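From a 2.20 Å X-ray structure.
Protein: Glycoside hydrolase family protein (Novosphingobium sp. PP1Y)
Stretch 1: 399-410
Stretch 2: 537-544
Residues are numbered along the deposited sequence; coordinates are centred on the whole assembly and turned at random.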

ATOM      1  N   GLY A 399      25.031  -5.473 -15.743  1.00 58.87           N
ATOM      2  CA  GLY A 399      26.065  -6.476 -15.650  1.00 54.44           C
ATOM      3  C   GLY A 399      27.385  -5.978 -16.184  1.00 53.93           C
ATOM      4  O   GLY A 399      27.496  -4.902 -16.798  1.00 56.75           O
ATOM      5  N   PRO A 400      28.431  -6.767 -15.956  1.00 52.23           N
ATOM      6  CA  PRO A 400      29.714  -6.466 -16.585  1.00 53.94           C
ATOM      7  C   PRO A 400      29.590  -6.619 -18.088  1.00 63.89           C
ATOM      8  O   PRO A 400      28.744  -7.359 -18.597  1.00 70.10           O
ATOM      9  CB  PRO A 400      30.657  -7.515 -15.989  1.00 52.61           C
ATOM     10  CG  PRO A 400      29.766  -8.669 -15.709  1.00 54.35           C
ATOM     11  CD  PRO A 400      28.444  -8.074 -15.278  1.00 53.84           C
ATOM     12  N   HIS A 401      30.433  -5.889 -18.810  1.00 64.12           N
ATOM     13  CA  HIS A 401      30.371  -5.883 -20.261  1.00 71.26           C
ATOM     14  C   HIS A 401      31.351  -6.869 -20.890  1.00 72.51           C
ATOM     15  O   HIS A 401      31.771  -6.670 -22.036  1.00 86.76           O
ATOM     16  CB  HIS A 401      30.609  -4.464 -20.775  1.00 79.37           C
ATOM     17  CG  HIS A 401      29.657  -3.458 -20.202  1.00 89.07           C
ATOM     18  ND1 HIS A 401      28.291  -3.657 -20.181  1.00 91.94           N
ATOM     19  CD2 HIS A 401      29.869  -2.252 -19.621  1.00 91.87           C
ATOM     20  CE1 HIS A 401      27.703  -2.617 -19.616  1.00 90.01           C
ATOM     21  NE2 HIS A 401      28.637  -1.749 -19.269  1.00 91.32           N
ATOM     22  N   ASP A 402      31.688  -7.947 -20.181  1.00 62.63           N
ATOM     23  CA  ASP A 402      32.779  -8.853 -20.535  1.00 60.54           C
ATOM     24  C   ASP A 402      32.504  -9.730 -21.757  1.00 59.03           C
ATOM     25  O   ASP A 402      33.387 -10.513 -22.123  1.00 65.97           O
ATOM     26  CB  ASP A 402      33.112  -9.745 -19.337  1.00 59.46           C
ATOM     27  CG  ASP A 402      31.878 -10.379 -18.717  1.00 61.45           C
ATOM     28  OD1 ASP A 402      30.789 -10.320 -19.325  1.00 63.60           O
ATOM     29  OD2 ASP A 402      32.006 -10.954 -17.616  1.00 61.27           O
ATOM     30  N   ASN A 403      31.328  -9.650 -22.378  1.00 61.14           N
ATOM     31  CA  ASN A 403      31.041 -10.360 -23.632  1.00 74.46           C
ATOM     32  C   ASN A 403      31.187 -11.877 -23.502  1.00 70.04           C
ATOM     33  O   ASN A 403      31.528 -12.559 -24.471  1.00 74.91           O
ATOM     34  CB  ASN A 403      31.924  -9.844 -24.773  1.00 82.62           C
ATOM     35  CG  ASN A 403      31.670  -8.383 -25.088  1.00 90.53           C
ATOM     36  OD1 ASN A 403      32.551  -7.535 -24.924  1.00 90.09           O
ATOM     37  ND2 ASN A 403      30.455  -8.079 -25.543  1.00 94.06           N
ATOM     38  N   VAL A 404      30.927 -12.420 -22.312  1.00 64.56           N
ATOM     39  CA  VAL A 404      31.009 -13.861 -22.113  1.00 60.17           C
ATOM     40  C   VAL A 404      29.717 -14.523 -22.579  1.00 58.75           C
ATOM     41  O   VAL A 404      28.662 -13.897 -22.694  1.00 64.69           O
ATOM     42  CB  VAL A 404      31.311 -14.199 -20.640  1.00 59.33           C
ATOM     43  CG1 VAL A 404      32.521 -13.423 -20.147  1.00 56.57           C
ATOM     44  CG2 VAL A 404      30.123 -13.889 -19.779  1.00 56.80           C
ATOM     45  N   THR A 405      29.808 -15.817 -22.853  1.00 54.26           N
ATOM     46  CA  THR A 405      28.651 -16.649 -23.154  1.00 48.68           C
ATOM     47  C   THR A 405      28.765 -17.914 -22.328  1.00 45.02           C
ATOM     48  O   THR A 405      29.841 -18.507 -22.253  1.00 47.87           O
ATOM     49  CB  THR A 405      28.568 -16.986 -24.642  1.00 59.65           C
ATOM     50  OG1 THR A 405      28.324 -15.778 -25.372  1.00 65.54           O
ATOM     51  CG2 THR A 405      27.433 -17.957 -24.907  1.00 59.13           C
ATOM     52  N   GLY A 406      27.667 -18.312 -21.699  1.00 47.82           N
ATOM     53  CA  GLY A 406      27.697 -19.464 -20.822  1.00 50.26           C
ATOM     54  C   GLY A 406      27.282 -20.749 -21.503  1.00 49.59           C
ATOM     55  O   GLY A 406      27.637 -20.985 -22.662  1.00 46.84           O
ATOM     56  N   VAL A 407      26.527 -21.581 -20.781  1.00 46.32           N
ATOM     57  CA  VAL A 407      26.081 -22.858 -21.320  1.00 47.28           C
ATOM     58  C   VAL A 407      25.150 -22.629 -22.502  1.00 45.21           C
ATOM     59  O   VAL A 407      24.252 -21.773 -22.457  1.00 45.78           O
ATOM     60  CB  VAL A 407      25.376 -23.669 -20.218  1.00 47.69           C
ATOM     61  CG1 VAL A 407      24.815 -24.958 -20.777  1.00 45.66           C
ATOM     62  CG2 VAL A 407      26.328 -23.940 -19.044  1.00 39.72           C
ATOM     63  N   ASP A 408      25.352 -23.399 -23.563  1.00 43.18           N
ATOM     64  CA  ASP A 408      24.427 -23.373 -24.687  1.00 47.02           C
ATOM     65  C   ASP A 408      23.108 -23.994 -24.249  1.00 46.94           C
ATOM     66  O   ASP A 408      23.100 -25.142 -23.792  1.00 48.79           O
ATOM     67  CB  ASP A 408      25.011 -24.129 -25.892  1.00 42.24           C
ATOM     68  CG  ASP A 408      24.194 -23.932 -27.162  1.00 49.55           C
ATOM     69  OD1 ASP A 408      22.965 -23.715 -27.064  1.00 50.28           O
ATOM     70  OD2 ASP A 408      24.777 -23.987 -28.264  1.00 56.58           O
ATOM     71  N   PRO A 409      21.986 -23.281 -24.354  1.00 41.40           N
ATOM     72  CA  PRO A 409      20.702 -23.871 -23.936  1.00 42.70           C
ATOM     73  C   PRO A 409      20.396 -25.190 -24.627  1.00 43.99           C
ATOM     74  O   PRO A 409      19.891 -26.120 -23.986  1.00 44.63           O
ATOM     75  CB  PRO A 409      19.669 -22.797 -24.308  1.00 41.67           C
ATOM     76  CG  PRO A 409      20.430 -21.581 -24.641  1.00 39.85           C
ATOM     77  CD  PRO A 409      21.847 -21.927 -24.907  1.00 41.73           C
ATOM     78  N   ASP A 410      20.692 -25.299 -25.922  1.00 43.10           N
ATOM     79  CA  ASP A 410      20.430 -26.544 -26.639  1.00 47.68           C
ATOM     80  C   ASP A 410      21.235 -27.714 -26.090  1.00 51.24           C
ATOM     81  O   ASP A 410      20.838 -28.869 -26.289  1.00 53.76           O
ATOM     82  CB  ASP A 410      20.722 -26.358 -28.127  1.00 53.08           C
ATOM     83  CG  ASP A 410      19.813 -25.331 -28.765  1.00 60.00           C
ATOM     84  OD1 ASP A 410      18.620 -25.289 -28.393  1.00 62.26           O
ATOM     85  OD2 ASP A 410      20.289 -24.556 -29.622  1.00 62.34           O
ATOM     86  N   GLY A 537      22.619 -19.702 -10.655  1.00 38.03           N
ATOM     87  CA  GLY A 537      23.864 -18.999 -10.855  1.00 34.98           C
ATOM     88  C   GLY A 537      24.599 -19.352 -12.131  1.00 37.50           C
ATOM     89  O   GLY A 537      25.516 -18.616 -12.515  1.00 37.02           O
ATOM     90  N   THR A 538      24.241 -20.448 -12.797  1.00 41.00           N
ATOM     91  CA  THR A 538      24.981 -20.886 -13.979  1.00 41.67           C
ATOM     92  C   THR A 538      24.537 -20.075 -15.187  1.00 35.01           C
ATOM     93  O   THR A 538      23.380 -20.155 -15.608  1.00 38.77           O
ATOM     94  CB  THR A 538      24.780 -22.376 -14.235  1.00 37.49           C
ATOM     95  OG1 THR A 538      25.404 -23.126 -13.193  1.00 38.18           O
ATOM     96  CG2 THR A 538      25.409 -22.763 -15.582  1.00 42.62           C
ATOM     97  N   LEU A 539      25.459 -19.302 -15.753  1.00 42.69           N
ATOM     98  CA  LEU A 539      25.152 -18.524 -16.943  1.00 45.54           C
ATOM     99  C   LEU A 539      24.748 -19.446 -18.083  1.00 41.91           C
ATOM    100  O   LEU A 539      25.445 -20.412 -18.387  1.00 45.45           O
ATOM    101  CB  LEU A 539      26.356 -17.676 -17.350  1.00 44.21           C
ATOM    102  CG  LEU A 539      26.140 -16.768 -18.557  1.00 46.87           C
ATOM    103  CD1 LEU A 539      24.999 -15.796 -18.314  1.00 42.94           C
ATOM    104  CD2 LEU A 539      27.421 -16.019 -18.885  1.00 43.77           C
ATOM    105  N   VAL A 540      23.604 -19.154 -18.693  1.00 38.76           N
ATOM    106  CA  VAL A 540      23.119 -19.854 -19.874  1.00 39.89           C
ATOM    107  C   VAL A 540      23.044 -18.833 -20.994  1.00 39.72           C
ATOM    108  O   VAL A 540      22.422 -17.780 -20.829  1.00 38.00           O
ATOM    109  CB  VAL A 540      21.745 -20.509 -19.630  1.00 40.15           C
ATOM    110  CG1 VAL A 540      21.313 -21.330 -20.848  1.00 42.07           C
ATOM    111  CG2 VAL A 540      21.788 -21.377 -18.383  1.00 34.39           C
ATOM    112  N   GLY A 541      23.685 -19.138 -22.124  1.00 47.51           N
ATOM    113  CA  GLY A 541      23.770 -18.180 -23.216  1.00 43.78           C
ATOM    114  C   GLY A 541      24.484 -16.918 -22.763  1.00 43.75           C
ATOM    115  O   GLY A 541      25.312 -16.933 -21.843  1.00 51.09           O
ATOM    116  N   THR A 542      24.161 -15.805 -23.415  1.00 39.68           N
ATOM    117  CA  THR A 542      24.757 -14.533 -23.036  1.00 39.35           C
ATOM    118  C   THR A 542      24.165 -14.051 -21.718  1.00 40.14           C
ATOM    119  O   THR A 542      23.099 -14.500 -21.289  1.00 40.12           O
ATOM    120  CB  THR A 542      24.518 -13.484 -24.119  1.00 44.03           C
ATOM    121  OG1 THR A 542      23.125 -13.160 -24.155  1.00 43.57           O
ATOM    122  CG2 THR A 542      24.929 -14.036 -25.497  1.00 34.97           C
ATOM    123  N   ARG A 543      24.866 -13.115 -21.072  1.00 38.73           N
ATOM    124  CA  ARG A 543      24.330 -12.516 -19.851  1.00 39.07           C
ATOM    125  C   ARG A 543      22.956 -11.920 -20.093  1.00 37.46           C
ATOM    126  O   ARG A 543      22.075 -11.992 -19.227  1.00 39.48           O
ATOM    127  CB  ARG A 543      25.274 -11.436 -19.310  1.00 37.63           C
ATOM    128  CG  ARG A 543      26.599 -11.942 -18.764  1.00 43.00           C
ATOM    129  CD  ARG A 543      27.322 -10.820 -18.012  1.00 48.56           C
ATOM    130  NE  ARG A 543      28.636 -11.245 -17.544  1.00 49.70           N
ATOM    131  CZ  ARG A 543      28.832 -11.980 -16.455  1.00 52.36           C
ATOM    132  NH1 ARG A 543      27.793 -12.364 -15.721  1.00 46.97           N
ATOM    133  NH2 ARG A 543      30.063 -12.336 -16.103  1.00 51.23           N
ATOM    134  N   GLU A 544      22.755 -11.318 -21.265  1.00 40.85           N
ATOM    135  CA  GLU A 544      21.476 -10.684 -21.555  1.00 40.77           C
ATOM    136  C   GLU A 544      20.367 -11.721 -21.675  1.00 39.18           C
ATOM    137  O   GLU A 544      19.263 -11.520 -21.161  1.00 40.73           O
ATOM    138  CB  GLU A 544      21.586  -9.837 -22.826  1.00 39.84           C
ATOM    139  CG  GLU A 544      20.321  -9.021 -23.172  1.00 51.84           C
ATOM    140  CD  GLU A 544      19.874  -8.058 -22.068  1.00 59.12           C
ATOM    141  OE1 GLU A 544      20.719  -7.579 -21.281  1.00 63.22           O
ATOM    142  OE2 GLU A 544      18.659  -7.777 -21.989  1.00 62.82           O
TER
HETATM  143  O   HOH W   1      27.274 -11.796 -22.219  1.00 55.30           O

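Three backbone hydrogen bonds join the two stretches. Gly406 N donates to Gly541 O at 2.7 Å, and the bond is nearly straight. Val407 N donates to Leu539 O at 2.9 Å. Gly541 N returns a bond to Val407 O at 2.7 Å. Val407 thus uses both its N and its O, and its backbone is bridged with that of Val540. Gly406 lies close against the partner chain, with its CA 3.4 Å from Leu539 O. A CB here would clash with that oxygen, so the approach depends on glycine. Gly541 has a positive phi, which also favours glycine.

The charged contact is a two-pronged salt bridge. Arg543 NE donates to Asp402 OD1 at 2.9 Å, and Arg543 NH2 donates to Asp402 OD2 at 2.8 Å. The carboxylate meets the guanidinium at its edge, as such pairing requires. Pro400 covers one face of the same group, with Pro400 CG 3.4 Å from Arg543 NE.

Carbon contacts between side chains add to the backbone bonds. Val404 CG2 packs 3.6 Å from Leu539 CD2, and Pro409 CG lies 3.9 Å from Val540 CG1. Val407 CG2 is 3.8 Å from the methyl carbon Thr538 CG2.

One water links the backbones further. It donates to Val404 O at 2.6 Å and accepts from Arg543 N at 3.0 Å.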